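Local atomic coordinates of hypothetical protein Atu2684 (Agrobacterium tumefaciens, PDB entry 2AXO), a protein that is of unknown function but belongs to a family of the thioredoxin clan and carries a disulfide of the Cys-X-X-Cys type. Residues 65-70 / 133-138; 154-159 / 228-233. All coordinates share one frame; numbering follows the deposited sequence.

Two ways of tying distant parts of one chain together by side chains alone are illustrated here. Contact 1 (65-70 / 133-138) joins two helices in the part of the fold that has thioredoxin-like character, where a selenomethionine touches both an isoleucine and a tyrosine. Contact 2 (154-159 / 228-233) lies in the beta-rich part, where a phenylalanine receives a lysine over its ring. The contacts follow each other along the chain, helix 131-143 of the first leading to strand 152-156 of the second. Their centres are 25 Å apart and their nearest atoms about 10 Å, so they do not touch. The Cys54-Cys57 disulfide precedes helix 58-70, which contact 1 engages at its far end.

Contact 1 of 2, residues 65-70 / 133-138; sequences RKMIQK and GIYDRL
Ile134 of helix 131-143 meets Met67, a selenomethionine of helix 58-70, through the tip of its longer branch. Its CD1 lies 3.3 Å from Met67 SE and 3.5 Å from Met67 CE, the latter tight for two carbons. The isoleucine carries CG1 between its backbone N and carbonyl carbon (chi1 42°), a less common setting that sends CD1 to the bend in the Met67 chain. One residue on, Tyr135 runs past Met67 in the opposite direction. Its CE2 is 3.6 Å from Met67 CG, while SE sits 4.6 Å from the ring centroid and 40° off the normal, an oblique Met-aromatic contact. The phenol end reaches the root of the Met67 side chain, with Tyr135 OH 3.3 Å from CG, and hydrogen-bonds to Asp72 just beyond helix 58-70. Leu138, a turn later, turns to Val46 and Leu120 of the underlying sheet, and Met67 also rests on Val46. The two helices thus pack on the same sheet, as in thioredoxin-like domains. The chemistry is chiefly dispersive: a polarisable selenium meets an alkyl tip and, roughly at right angles, a ring, and the bond to Asp72 probably limits how far that ring can shift.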
ATOM      1  N   ARG A  65      23.077   2.673  -4.018  1.00 13.59           N
ATOM      2  CA  ARG A  65      24.088   2.310  -4.998  1.00 14.52           C
ATOM      3  C   ARG A  65      25.489   2.496  -4.423  1.00 13.55           C
ATOM      4  O   ARG A  65      26.377   1.668  -4.652  1.00 13.22           O
ATOM      5  CB  ARG A  65      23.908   3.149  -6.264  1.00 16.37           C
ATOM      6  CG  ARG A  65      24.867   2.798  -7.387  1.00 22.83           C
ATOM      7  CD  ARG A  65      24.475   3.515  -8.670  1.00 28.45           C
ATOM      8  NE  ARG A  65      24.219   4.932  -8.428  1.00 33.38           N
ATOM      9  CZ  ARG A  65      23.910   5.813  -9.373  1.00 36.97           C
ATOM     10  NH1 ARG A  65      23.813   5.429 -10.643  1.00 38.82           N
ATOM     11  NH2 ARG A  65      23.697   7.082  -9.045  1.00 37.12           N
ATOM     12  N   LYS A  66      25.677   3.579  -3.667  1.00 11.58           N
ATOM     13  CA  LYS A  66      26.970   3.885  -3.050  1.00 11.22           C
ATOM     14  C   LYS A  66      27.348   2.877  -1.966  1.00  9.92           C
ATOM     15  O   LYS A  66      28.508   2.491  -1.848  1.00  9.81           O
ATOM     16  CB  LYS A  66      26.954   5.307  -2.470  1.00 11.20           C
ATOM     17  CG  LYS A  66      26.939   6.380  -3.558  1.00 15.68           C
ATOM     18  CD  LYS A  66      27.131   7.795  -3.026  1.00 19.25           C
ATOM     19  CE  LYS A  66      25.944   8.263  -2.210  1.00 21.96           C
ATOM     20  NZ  LYS A  66      25.967   9.746  -1.996  1.00 20.19           N
HETATM   21  N   MSE A  67      26.362   2.459  -1.178  1.00 10.42           N
HETATM   22  CA  MSE A  67      26.602   1.484  -0.134  1.00 11.49           C
HETATM   23  C   MSE A  67      26.894   0.116  -0.750  1.00 11.27           C
HETATM   24  O   MSE A  67      27.760  -0.616  -0.273  1.00  9.05           O
HETATM   25  CB  MSE A  67      25.395   1.423   0.801  1.00 15.18           C
HETATM   26  CG  MSE A  67      25.168   2.717   1.583  1.00 19.25           C
HETATM   27 SE   MSE A  67      23.669   2.565   2.814  1.00 29.39          SE
HETATM   28  CE  MSE A  67      22.248   2.770   1.543  1.00 23.94           C
ATOM     29  N   ILE A  68      26.174  -0.228  -1.817  1.00 10.21           N
ATOM     30  CA  ILE A  68      26.388  -1.500  -2.509  1.00 10.74           C
ATOM     31  C   ILE A  68      27.783  -1.490  -3.137  1.00 10.29           C
ATOM     32  O   ILE A  68      28.481  -2.507  -3.146  1.00  9.52           O
ATOM     33  CB  ILE A  68      25.327  -1.722  -3.631  1.00  9.29           C
ATOM     34  CG1 ILE A  68      23.974  -2.081  -3.000  1.00  9.71           C
ATOM     35  CG2 ILE A  68      25.769  -2.842  -4.579  1.00 11.16           C
ATOM     36  CD1 ILE A  68      22.839  -2.141  -3.995  1.00 10.95           C
ATOM     37  N   GLN A  69      28.192  -0.340  -3.667  1.00  9.56           N
ATOM     38  CA  GLN A  69      29.511  -0.236  -4.278  1.00  9.56           C
ATOM     39  C   GLN A  69      30.586  -0.447  -3.218  1.00  9.56           C
ATOM     40  O   GLN A  69      31.600  -1.091  -3.473  1.00 11.20           O
ATOM     41  CB  GLN A  69      29.706   1.131  -4.947  1.00 11.29           C
ATOM     42  CG  GLN A  69      31.071   1.270  -5.625  1.00 12.87           C
ATOM     43  CD  GLN A  69      31.202   2.550  -6.427  1.00 13.19           C
ATOM     44  OE1 GLN A  69      30.405   2.814  -7.324  1.00 13.35           O
ATOM     45  NE2 GLN A  69      32.216   3.349  -6.110  1.00 10.36           N
ATOM     46  N   LYS A  70      30.361   0.089  -2.022  1.00 11.87           N
ATOM     47  CA  LYS A  70      31.335  -0.075  -0.952  1.00 13.02           C
ATOM     48  C   LYS A  70      31.360  -1.519  -0.455  1.00 13.98           C
ATOM     49  O   LYS A  70      32.380  -1.995   0.048  1.00 12.80           O
ATOM     50  CB  LYS A  70      31.036   0.868   0.210  1.00 12.81           C
ATOM     51  CG  LYS A  70      32.110   0.818   1.281  1.00 18.02           C
ATOM     52  CD  LYS A  70      32.141   2.079   2.108  1.00 23.35           C
ATOM     53  CE  LYS A  70      32.667   3.254   1.301  1.00 23.28           C
ATOM     54  NZ  LYS A  70      32.596   4.508   2.102  1.00 31.27           N
ATOM     55  N   GLY A 133      22.505   8.705   8.603  1.00 20.59           N
ATOM     56  CA  GLY A 133      21.635   8.075   9.579  1.00 19.75           C
ATOM     57  C   GLY A 133      21.652   6.560   9.524  1.00 18.37           C
ATOM     58  O   GLY A 133      21.684   5.897  10.560  1.00 19.73           O
ATOM     59  N   ILE A 134      21.632   6.003   8.318  1.00 17.76           N
ATOM     60  CA  ILE A 134      21.635   4.554   8.180  1.00 16.63           C
ATOM     61  C   ILE A 134      22.894   3.920   8.755  1.00 14.42           C
ATOM     62  O   ILE A 134      22.808   2.987   9.551  1.00 12.75           O
ATOM     63  CB  ILE A 134      21.436   4.134   6.711  1.00 18.73           C
ATOM     64  CG1 ILE A 134      22.264   5.022   5.798  1.00 22.84           C
ATOM     65  CG2 ILE A 134      19.961   4.237   6.342  1.00 20.55           C
ATOM     66  CD1 ILE A 134      21.923   4.867   4.323  1.00 29.41           C
ATOM     67  N   TYR A 135      24.065   4.423   8.375  1.00 15.13           N
ATOM     68  CA  TYR A 135      25.308   3.874   8.905  1.00 15.85           C
ATOM     69  C   TYR A 135      25.421   4.071  10.414  1.00 16.34           C
ATOM     70  O   TYR A 135      25.878   3.175  11.121  1.00 15.88           O
ATOM     71  CB  TYR A 135      26.520   4.493   8.198  1.00 15.67           C
ATOM     72  CG  TYR A 135      26.889   3.776   6.918  1.00 13.29           C
ATOM     73  CD1 TYR A 135      27.443   2.493   6.948  1.00 13.89           C
ATOM     74  CD2 TYR A 135      26.662   4.364   5.675  1.00 13.97           C
ATOM     75  CE1 TYR A 135      27.759   1.814   5.767  1.00 12.24           C
ATOM     76  CE2 TYR A 135      26.975   3.692   4.491  1.00 14.63           C
ATOM     77  CZ  TYR A 135      27.521   2.420   4.545  1.00 14.38           C
ATOM     78  OH  TYR A 135      27.826   1.757   3.374  1.00 14.00           O
ATOM     79  N   ASP A 136      25.006   5.238  10.914  1.00 16.97           N
ATOM     80  CA  ASP A 136      25.071   5.489  12.354  1.00 16.33           C
ATOM     81  C   ASP A 136      24.108   4.556  13.088  1.00 15.16           C
ATOM     82  O   ASP A 136      24.388   4.116  14.201  1.00 13.19           O
ATOM     83  CB  ASP A 136      24.722   6.948  12.688  1.00 19.31           C
ATOM     84  CG  ASP A 136      25.727   7.944  12.121  1.00 22.59           C
ATOM     85  OD1 ASP A 136      26.937   7.625  12.063  1.00 23.37           O
ATOM     86  OD2 ASP A 136      25.304   9.063  11.751  1.00 25.11           O
ATOM     87  N   ARG A 137      22.973   4.260  12.461  1.00 14.88           N
ATOM     88  CA  ARG A 137      21.989   3.368  13.063  1.00 17.33           C
ATOM     89  C   ARG A 137      22.560   1.954  13.111  1.00 15.70           C
ATOM     90  O   ARG A 137      22.482   1.283  14.138  1.00 14.90           O
ATOM     91  CB  ARG A 137      20.687   3.367  12.254  1.00 19.95           C
ATOM     92  CG  ARG A 137      19.408   3.550  13.079  1.00 25.52           C
ATOM     93  CD  ARG A 137      19.403   2.712  14.349  1.00 28.03           C
ATOM     94  NE  ARG A 137      18.088   2.678  14.987  1.00 29.50           N
ATOM     95  CZ  ARG A 137      17.853   2.134  16.178  1.00 30.78           C
ATOM     96  NH1 ARG A 137      18.847   1.585  16.865  1.00 31.47           N
ATOM     97  NH2 ARG A 137      16.624   2.124  16.678  1.00 32.66           N
ATOM     98  N   LEU A 138      23.135   1.502  11.998  1.00 13.18           N
ATOM     99  CA  LEU A 138      23.716   0.160  11.938  1.00 12.80           C
ATOM    100  C   LEU A 138      24.812  -0.010  12.979  1.00 13.60           C
ATOM    101  O   LEU A 138      24.958  -1.079  13.569  1.00 13.55           O
ATOM    102  CB  LEU A 138      24.286  -0.114  10.542  1.00 12.81           C
ATOM    103  CG  LEU A 138      23.229  -0.262   9.446  1.00 10.41           C
ATOM    104  CD1 LEU A 138      23.901  -0.465   8.101  1.00 13.46           C
ATOM    105  CD2 LEU A 138      22.335  -1.455   9.781  1.00 12.00           C
TER

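Contact 2 of 2, residues 154-159 / 228-233; sequences SKFAGD and KVKKGG
Phe156, at the end of strand 152-156, meets Val229 and Lys230 with the outer part of its ring, and these two neighbours use it in different ways. Lys230 crosses over one face. Its CE stands 3.8 Å above the ring plane, displaced toward the rim, and 4.1 Å from the centroid of the Phe156 ring, which makes a CH-pi contact. The ammonium continues over the same face: NZ is 4.5 Å from the centroid and 26° off the normal, a cation-pi interaction. A bend at the second torsion of Lys230 (chi2 -68°), followed by an extended end, carries the chain across to the ring, although its CB does not start out in that direction. Lys230 NZ also gives a hydrogen bond to the carbonyl O of Gly258, so the ring shares the charged end with a backbone acceptor.

Val229 approaches the distal carbons obliquely. Its CG1 is 3.6 Å from Phe156 CZ, and its CB lies 3.9 Å from the same atom. The two side chains run antiparallel, and with CG1 anti to the valine N (chi1 -177°) that methyl meets the ring. The valine is buried, whereas the lysine is exposed, so one ring spans from an apolar interior to the surface.

The type I turn from Val229 to Gly232, closed by Gly232 N to Val229 O, links helix 223-229 to strand 232-241. Phe156 and Val229 both rest on Leu256 of strand 247-257, whose sheet also includes strand 232-241; the contact therefore brings an outer strand of the three-stranded sheet against the helix-to-strand connection beside the four-stranded antiparallel sheet.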
ATOM      1  N   SER A 154      27.344 -18.224   1.519  1.00 12.95           N
ATOM      2  CA  SER A 154      26.645 -18.737   0.350  1.00 12.37           C
ATOM      3  C   SER A 154      27.616 -18.880  -0.811  1.00 13.98           C
ATOM      4  O   SER A 154      28.545 -18.088  -0.964  1.00 13.87           O
ATOM      5  CB  SER A 154      25.501 -17.797  -0.036  1.00 14.42           C
ATOM      6  OG  SER A 154      25.975 -16.469  -0.218  1.00 11.18           O
ATOM      7  N   LYS A 155      27.398 -19.902  -1.629  1.00 13.77           N
ATOM      8  CA  LYS A 155      28.261 -20.144  -2.770  1.00 15.14           C
ATOM      9  C   LYS A 155      27.595 -21.118  -3.721  1.00 15.98           C
ATOM     10  O   LYS A 155      26.629 -21.788  -3.360  1.00 13.46           O
ATOM     11  CB  LYS A 155      29.586 -20.747  -2.303  1.00 17.31           C
ATOM     12  CG  LYS A 155      29.396 -22.052  -1.539  1.00 21.56           C
ATOM     13  CD  LYS A 155      30.713 -22.761  -1.239  1.00 25.74           C
ATOM     14  CE  LYS A 155      31.347 -23.313  -2.505  1.00 27.97           C
ATOM     15  NZ  LYS A 155      32.549 -24.138  -2.202  1.00 30.98           N
ATOM     16  N   PHE A 156      28.129 -21.185  -4.934  1.00 17.02           N
ATOM     17  CA  PHE A 156      27.641 -22.091  -5.962  1.00 20.43           C
ATOM     18  C   PHE A 156      28.406 -23.397  -5.820  1.00 23.98           C
ATOM     19  O   PHE A 156      29.639 -23.396  -5.778  1.00 25.26           O
ATOM     20  CB  PHE A 156      27.909 -21.524  -7.354  1.00 19.45           C
ATOM     21  CG  PHE A 156      27.052 -20.351  -7.713  1.00 17.99           C
ATOM     22  CD1 PHE A 156      25.700 -20.522  -7.983  1.00 17.25           C
ATOM     23  CD2 PHE A 156      27.603 -19.076  -7.810  1.00 14.76           C
ATOM     24  CE1 PHE A 156      24.907 -19.439  -8.351  1.00 16.81           C
ATOM     25  CE2 PHE A 156      26.821 -17.987  -8.176  1.00 13.40           C
ATOM     26  CZ  PHE A 156      25.472 -18.167  -8.449  1.00 15.77           C
ATOM     27  N   ALA A 157      27.671 -24.502  -5.740  1.00 27.09           N
ATOM     28  CA  ALA A 157      28.265 -25.829  -5.619  1.00 30.33           C
ATOM     29  C   ALA A 157      28.187 -26.519  -6.977  1.00 32.50           C
ATOM     30  O   ALA A 157      27.701 -27.647  -7.091  1.00 35.27           O
ATOM     31  CB  ALA A 157      27.515 -26.641  -4.575  1.00 29.60           C
ATOM     32  N   GLY A 158      28.672 -25.834  -8.005  1.00 33.24           N
ATOM     33  CA  GLY A 158      28.637 -26.384  -9.346  1.00 35.06           C
ATOM     34  C   GLY A 158      27.320 -26.055 -10.023  1.00 35.60           C
ATOM     35  O   GLY A 158      27.197 -25.038 -10.708  1.00 35.61           O
ATOM     36  N   ASP A 159      26.328 -26.916  -9.824  1.00 36.38           N
ATOM     37  CA  ASP A 159      25.009 -26.718 -10.411  1.00 35.44           C
ATOM     38  C   ASP A 159      23.961 -26.563  -9.311  1.00 33.20           C
ATOM     39  O   ASP A 159      22.764 -26.750  -9.540  1.00 31.12           O
ATOM     40  CB  ASP A 159      24.655 -27.907 -11.308  1.00 39.44           C
ATOM     41  CG  ASP A 159      24.762 -29.235 -10.582  1.00 41.13           C
ATOM     42  OD1 ASP A 159      24.590 -30.288 -11.232  1.00 44.12           O
ATOM     43  OD2 ASP A 159      25.017 -29.225  -9.359  1.00 44.06           O
ATOM     44  N   LYS A 228      18.394 -18.596 -11.275  1.00 17.27           N
ATOM     45  CA  LYS A 228      17.856 -17.327 -10.800  1.00 16.27           C
ATOM     46  C   LYS A 228      18.943 -16.421 -10.238  1.00 13.54           C
ATOM     47  O   LYS A 228      18.971 -15.229 -10.532  1.00 13.66           O
ATOM     48  CB  LYS A 228      16.769 -17.560  -9.745  1.00 18.68           C
ATOM     49  CG  LYS A 228      15.584 -18.351 -10.270  1.00 23.43           C
ATOM     50  CD  LYS A 228      14.315 -18.068  -9.498  1.00 25.90           C
ATOM     51  CE  LYS A 228      14.409 -18.479  -8.048  1.00 28.47           C
ATOM     52  NZ  LYS A 228      13.173 -18.048  -7.333  1.00 28.16           N
ATOM     53  N   VAL A 229      19.843 -16.974  -9.432  1.00 12.15           N
ATOM     54  CA  VAL A 229      20.908 -16.153  -8.874  1.00 10.57           C
ATOM     55  C   VAL A 229      21.761 -15.585 -10.012  1.00 12.86           C
ATOM     56  O   VAL A 229      22.216 -14.443  -9.949  1.00 13.47           O
ATOM     57  CB  VAL A 229      21.810 -16.963  -7.907  1.00 10.54           C
ATOM     58  CG1 VAL A 229      22.850 -16.053  -7.284  1.00 11.46           C
ATOM     59  CG2 VAL A 229      20.957 -17.619  -6.820  1.00 10.16           C
ATOM     60  N   LYS A 230      21.961 -16.380 -11.062  1.00 13.78           N
ATOM     61  CA  LYS A 230      22.756 -15.957 -12.209  1.00 15.40           C
ATOM     62  C   LYS A 230      22.174 -14.757 -12.950  1.00 14.51           C
ATOM     63  O   LYS A 230      22.873 -14.108 -13.724  1.00 15.27           O
ATOM     64  CB  LYS A 230      22.936 -17.134 -13.175  1.00 16.41           C
ATOM     65  CG  LYS A 230      23.933 -18.169 -12.700  1.00 19.72           C
ATOM     66  CD  LYS A 230      25.343 -17.601 -12.697  1.00 21.40           C
ATOM     67  CE  LYS A 230      26.344 -18.619 -12.175  1.00 23.13           C
ATOM     68  NZ  LYS A 230      27.732 -18.075 -12.192  1.00 24.62           N
ATOM     69  N   LYS A 231      20.894 -14.469 -12.726  1.00 15.17           N
ATOM     70  CA  LYS A 231      20.249 -13.328 -13.375  1.00 17.35           C
ATOM     71  C   LYS A 231      20.703 -12.029 -12.714  1.00 16.35           C
ATOM     72  O   LYS A 231      20.402 -10.936 -13.190  1.00 17.82           O
ATOM     73  CB  LYS A 231      18.720 -13.434 -13.276  1.00 20.05           C
ATOM     74  CG  LYS A 231      18.090 -14.451 -14.219  1.00 22.95           C
ATOM     75  CD  LYS A 231      16.586 -14.587 -13.975  1.00 26.48           C
ATOM     76  CE  LYS A 231      15.838 -13.281 -14.221  1.00 29.25           C
ATOM     77  NZ  LYS A 231      14.375 -13.443 -13.979  1.00 30.62           N
ATOM     78  N   GLY A 232      21.429 -12.162 -11.610  1.00 14.54           N
ATOM     79  CA  GLY A 232      21.914 -11.003 -10.885  1.00 12.22           C
ATOM     80  C   GLY A 232      22.579 -11.505  -9.624  1.00 12.78           C
ATOM     81  O   GLY A 232      23.796 -11.675  -9.571  1.00 13.13           O
ATOM     82  N   GLY A 233      21.773 -11.761  -8.604  1.00 10.37           N
ATOM     83  CA  GLY A 233      22.314 -12.272  -7.365  1.00 10.73           C
ATOM     84  C   GLY A 233      21.197 -12.544  -6.393  1.00  9.87           C
ATOM     85  O   GLY A 233      20.018 -12.494  -6.746  1.00  7.41           O
TER